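Local coordinates for octenoyl-coa reductase/carboxylase (Streptomyces sp., PDB 4A0S) that catalyses the NADPH-dependent reductive carboxylation of 2-octenoyl-CoA, supplying an extender unit for cinnabaramide polyketide biosynthesis, at the interface of chains A and B. Numbering follows the deposited sequence. Chains: chain A/B, Octenoyl-coa reductase/carboxylase.

The interface of chains A and B. Residues chain A 156-157, 208, 334, 357-361; chain B 329, 350-351, 353-356.
B:Leu354 is the plug of this subunit contact in the homotetramer, and with A:Gly359 and B:Lys356 it shows how an edge-to-edge strand pairing can be reinforced by an apolar side chain that reaches into the partner. Held in a backbone conformation with both phi and psi at 47°, the leucine sends its CG anti to its own carbonyl carbon (chi1 -54°) and on into chain A, where the two methyls part. B:Leu354 CD2 crosses the end of A:Arg208 at about a right angle, lying 3.3 Å from the guanidinium NE, while A:Met156 CB sits over one face of that same flat group, offset toward the rim. The other methyl, B:Leu354 CD1, lies 3.6 Å from the carbonyl O of A:Met156, with A:Leu157 crossing obliquely beside it; B:Leu354 CG rests 3.7 Å from A:His361 CB. An alanine here would remove CG and both methyls, and would probably lose the contacts with A:Met156, with A:Arg208 on helix 200-210, and with A:His361, a residue that also belongs to the NADP(+) site.

Next to the plug the backbones join. A:Gly359 N donates to the carbonyl O of B:Lys355 at 2.7 Å, nearly along the C=O axis but bent at the hydrogen (140°). Having no side chain, A:Gly359 lets B:Leu350 approach, its CG 3.8 Å from the glycine CA; the CD2 branch of that leucine continues to the methyls CG2 of A:Ile357 and A:Thr334. B:Lys356 runs alongside A:Val358, pointing the same way, then bends at its last two torsions so that its NZ donates a hydrogen bond to B:Gly329 O within its own chain, 3.0 Å away and above the carbonyl plane. B:Trp351 meets A:His361 ND1 at the edge of its indole, in plane.

In the fold, strands 356-359 of the two subunits pair antiparallel through A:Val358 and B:Lys356, with the turn after helix 347-352 delivering the plug; two-fold symmetry repeats everything with the chains exchanged.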
ATOM      1  N   MET A 156      15.527   6.066   4.302  1.00 15.39           N
ATOM      2  CA  MET A 156      15.949   6.904   3.202  1.00 15.48           C
ATOM      3  C   MET A 156      15.359   8.316   3.230  1.00 15.66           C
ATOM      4  O   MET A 156      15.809   9.171   2.485  1.00 15.79           O
ATOM      5  CB  MET A 156      15.637   6.238   1.861  1.00 15.46           C
ATOM      6  CG  MET A 156      16.686   5.238   1.428  1.00 15.37           C
ATOM      7  SD  MET A 156      18.364   5.906   1.519  1.00 15.41           S
ATOM      8  CE  MET A 156      18.250   7.200   0.269  1.00 15.61           C
ATOM      9  N   LEU A 157      14.374   8.565   4.094  1.00 15.72           N
ATOM     10  CA  LEU A 157      13.525   9.730   3.888  1.00 15.93           C
ATOM     11  C   LEU A 157      13.872  10.955   4.701  1.00 16.10           C
ATOM     12  O   LEU A 157      13.329  12.031   4.438  1.00 16.33           O
ATOM     13  CB  LEU A 157      12.032   9.377   4.026  1.00 15.97           C
ATOM     14  CG  LEU A 157      11.381   8.986   2.686  1.00 15.99           C
ATOM     15  CD1 LEU A 157      11.239  10.217   1.827  1.00 16.22           C
ATOM     16  CD2 LEU A 157      12.170   7.917   1.928  1.00 15.81           C
ATOM     17  N   ARG A 208      15.497  -1.610  -3.582  1.00 15.53           N
ATOM     18  CA  ARG A 208      14.485  -0.627  -3.202  1.00 15.51           C
ATOM     19  C   ARG A 208      13.548  -0.355  -4.382  1.00 15.66           C
ATOM     20  O   ARG A 208      12.338  -0.363  -4.239  1.00 15.69           O
ATOM     21  CB  ARG A 208      15.124   0.685  -2.750  1.00 15.46           C
ATOM     22  CG  ARG A 208      14.065   1.694  -2.338  1.00 15.47           C
ATOM     23  CD  ARG A 208      14.635   2.976  -1.771  1.00 15.46           C
ATOM     24  NE  ARG A 208      13.551   3.887  -1.438  1.00 15.53           N
ATOM     25  CZ  ARG A 208      13.049   4.045  -0.211  1.00 15.48           C
ATOM     26  NH1 ARG A 208      13.515   3.341   0.818  1.00 15.36           N
ATOM     27  NH2 ARG A 208      12.062   4.905  -0.008  1.00 15.59           N
ATOM     28  N   THR A 334      12.794   5.313 -11.022  1.00 16.89           N
ATOM     29  CA  THR A 334      14.039   5.934 -11.447  1.00 17.02           C
ATOM     30  C   THR A 334      14.899   6.324 -10.263  1.00 16.90           C
ATOM     31  O   THR A 334      14.387   6.842  -9.261  1.00 16.85           O
ATOM     32  CB  THR A 334      13.790   7.202 -12.299  1.00 17.61           C
ATOM     33  OG1 THR A 334      15.049   7.804 -12.626  1.00 17.39           O
ATOM     34  CG2 THR A 334      12.908   8.209 -11.547  1.00 17.26           C
ATOM     35  N   ILE A 357       5.513   7.323 -11.820  1.00 17.67           N
ATOM     36  CA  ILE A 357       6.944   7.452 -11.815  1.00 17.55           C
ATOM     37  C   ILE A 357       7.355   7.513 -10.367  1.00 17.24           C
ATOM     38  O   ILE A 357       6.952   8.418  -9.636  1.00 17.24           O
ATOM     39  CB  ILE A 357       7.438   8.725 -12.503  1.00 17.80           C
ATOM     40  CG1 ILE A 357       6.934   8.816 -13.936  1.00 18.28           C
ATOM     41  CG2 ILE A 357       8.970   8.759 -12.477  1.00 17.96           C
ATOM     42  CD1 ILE A 357       6.858  10.252 -14.452  1.00 18.70           C
ATOM     43  N   VAL A 358       8.154   6.544  -9.960  1.00 17.02           N
ATOM     44  CA  VAL A 358       8.611   6.475  -8.596  1.00 16.75           C
ATOM     45  C   VAL A 358      10.083   6.844  -8.561  1.00 16.70           C
ATOM     46  O   VAL A 358      10.913   6.166  -9.149  1.00 16.69           O
ATOM     47  CB  VAL A 358       8.359   5.091  -7.983  1.00 16.57           C
ATOM     48  CG1 VAL A 358       8.875   5.051  -6.534  1.00 16.32           C
ATOM     49  CG2 VAL A 358       6.857   4.764  -8.052  1.00 16.66           C
ATOM     50  N   GLY A 359      10.370   7.959  -7.903  1.00 16.69           N
ATOM     51  CA  GLY A 359      11.738   8.401  -7.704  1.00 16.66           C
ATOM     52  C   GLY A 359      12.248   7.550  -6.570  1.00 16.39           C
ATOM     53  O   GLY A 359      11.565   7.381  -5.565  1.00 16.27           O
ATOM     54  N   SER A 360      13.411   6.951  -6.753  1.00 16.33           N
ATOM     55  CA  SER A 360      13.985   6.122  -5.725  1.00 16.12           C
ATOM     56  C   SER A 360      15.457   6.441  -5.529  1.00 16.12           C
ATOM     57  O   SER A 360      16.131   6.855  -6.454  1.00 16.27           O
ATOM     58  CB  SER A 360      13.815   4.654  -6.069  1.00 16.06           C
ATOM     59  OG  SER A 360      14.123   3.868  -4.939  1.00 15.89           O
ATOM     60  N   HIS A 361      15.954   6.230  -4.316  1.00 15.97           N
ATOM     61  CA  HIS A 361      17.290   6.643  -3.990  1.00 16.00           C
ATOM     62  C   HIS A 361      17.797   5.690  -2.948  1.00 15.84           C
ATOM     63  O   HIS A 361      17.096   5.414  -1.988  1.00 15.73           O
ATOM     64  CB  HIS A 361      17.277   8.064  -3.428  1.00 16.08           C
ATOM     65  CG  HIS A 361      18.637   8.658  -3.252  1.00 16.16           C
ATOM     66  ND1 HIS A 361      19.588   8.640  -4.248  1.00 16.29           N
ATOM     67  CD2 HIS A 361      19.187   9.331  -2.214  1.00 16.18           C
ATOM     68  CE1 HIS A 361      20.672   9.270  -3.826  1.00 16.38           C
ATOM     69  NE2 HIS A 361      20.450   9.703  -2.598  1.00 16.31           N
TER
ATOM     70  N   GLY B 329       9.980  12.694  -0.487  1.00 16.09           N
ATOM     71  CA  GLY B 329       9.050  11.583  -0.455  1.00 15.27           C
ATOM     72  C   GLY B 329       7.632  11.968  -0.809  1.00 15.02           C
ATOM     73  O   GLY B 329       6.728  11.145  -0.704  1.00 14.82           O
ATOM     74  N   LEU B 350      13.433  14.473  -8.216  1.00 19.24           N
ATOM     75  CA  LEU B 350      12.506  13.372  -8.064  1.00 18.41           C
ATOM     76  C   LEU B 350      13.174  12.222  -7.351  1.00 17.76           C
ATOM     77  O   LEU B 350      12.751  11.856  -6.255  1.00 17.21           O
ATOM     78  CB  LEU B 350      11.934  12.919  -9.400  1.00 18.81           C
ATOM     79  CG  LEU B 350      10.917  11.786  -9.238  1.00 19.26           C
ATOM     80  CD1 LEU B 350       9.578  12.385  -8.893  1.00 20.85           C
ATOM     81  CD2 LEU B 350      10.850  11.043 -10.526  1.00 20.67           C
ATOM     82  N   TRP B 351      14.227  11.667  -7.942  1.00 17.33           N
ATOM     83  CA  TRP B 351      14.833  10.477  -7.343  1.00 17.28           C
ATOM     84  C   TRP B 351      15.572  10.808  -6.058  1.00 17.09           C
ATOM     85  O   TRP B 351      15.460  10.074  -5.084  1.00 16.50           O
ATOM     86  CB  TRP B 351      15.729   9.706  -8.337  1.00 17.55           C
ATOM     87  CG  TRP B 351      17.197  10.008  -8.210  1.00 18.11           C
ATOM     88  CD1 TRP B 351      18.034   9.629  -7.186  1.00 18.45           C
ATOM     89  CD2 TRP B 351      18.012  10.728  -9.143  1.00 19.29           C
ATOM     90  NE1 TRP B 351      19.314  10.101  -7.414  1.00 18.73           N
ATOM     91  CE2 TRP B 351      19.333  10.759  -8.613  1.00 18.40           C
ATOM     92  CE3 TRP B 351      17.760  11.356 -10.372  1.00 19.31           C
ATOM     93  CZ2 TRP B 351      20.384  11.407  -9.263  1.00 19.29           C
ATOM     94  CZ3 TRP B 351      18.809  11.990 -11.020  1.00 20.51           C
ATOM     95  CH2 TRP B 351      20.111  12.009 -10.466  1.00 20.59           C
ATOM     96  N   LYS B 353      15.111  12.884  -3.847  1.00 17.02           N
ATOM     97  CA  LYS B 353      14.220  13.182  -2.717  1.00 16.76           C
ATOM     98  C   LYS B 353      13.093  12.166  -2.604  1.00 15.97           C
ATOM     99  O   LYS B 353      12.139  12.341  -1.839  1.00 15.76           O
ATOM    100  CB  LYS B 353      13.738  14.631  -2.786  1.00 16.84           C
ATOM    101  CG  LYS B 353      14.956  15.564  -2.911  1.00 19.39           C
ATOM    102  CD  LYS B 353      14.650  17.016  -2.726  1.00 24.67           C
ATOM    103  CE  LYS B 353      15.956  17.811  -2.596  1.00 26.18           C
ATOM    104  NZ  LYS B 353      16.847  17.256  -1.532  1.00 28.29           N
ATOM    105  N   LEU B 354      13.280  11.061  -3.324  1.00 15.91           N
ATOM    106  CA  LEU B 354      12.347   9.956  -3.357  1.00 15.63           C
ATOM    107  C   LEU B 354      10.911  10.406  -3.553  1.00 15.45           C
ATOM    108  O   LEU B 354      10.005   9.919  -2.862  1.00 15.21           O
ATOM    109  CB  LEU B 354      12.463   9.070  -2.108  1.00 15.47           C
ATOM    110  CG  LEU B 354      13.896   8.607  -1.926  1.00 15.68           C
ATOM    111  CD1 LEU B 354      14.661   9.445  -0.886  1.00 15.84           C
ATOM    112  CD2 LEU B 354      13.955   7.120  -1.630  1.00 15.56           C
ATOM    113  N   LYS B 355      10.692  11.305  -4.509  1.00 15.60           N
ATOM    114  CA  LYS B 355       9.342  11.750  -4.769  1.00 15.47           C
ATOM    115  C   LYS B 355       8.689  10.844  -5.797  1.00 15.38           C
ATOM    116  O   LYS B 355       9.350  10.046  -6.436  1.00 15.47           O
ATOM    117  CB  LYS B 355       9.332  13.193  -5.243  1.00 15.70           C
ATOM    118  CG  LYS B 355      10.124  14.129  -4.337  1.00 15.87           C
ATOM    119  CD  LYS B 355      10.020  15.551  -4.846  1.00 16.14           C
ATOM    120  CE  LYS B 355      11.075  16.427  -4.167  1.00 16.41           C
ATOM    121  NZ  LYS B 355      10.874  17.861  -4.439  1.00 16.69           N
ATOM    122  N   LYS B 356       7.385  10.986  -5.947  1.00 15.23           N
ATOM    123  CA  LYS B 356       6.646  10.157  -6.865  1.00 15.62           C
ATOM    124  C   LYS B 356       5.774  11.044  -7.693  1.00 15.41           C
ATOM    125  O   LYS B 356       5.303  12.093  -7.242  1.00 15.48           O
ATOM    126  CB  LYS B 356       5.724   9.219  -6.105  1.00 16.14           C
ATOM    127  CG  LYS B 356       6.406   8.082  -5.438  1.00 19.45           C
ATOM    128  CD  LYS B 356       5.418   7.377  -4.487  1.00 25.09           C
ATOM    129  CE  LYS B 356       5.138   8.194  -3.211  1.00 28.17           C
ATOM    130  NZ  LYS B 356       6.242   9.147  -2.839  1.00 29.42           N
TER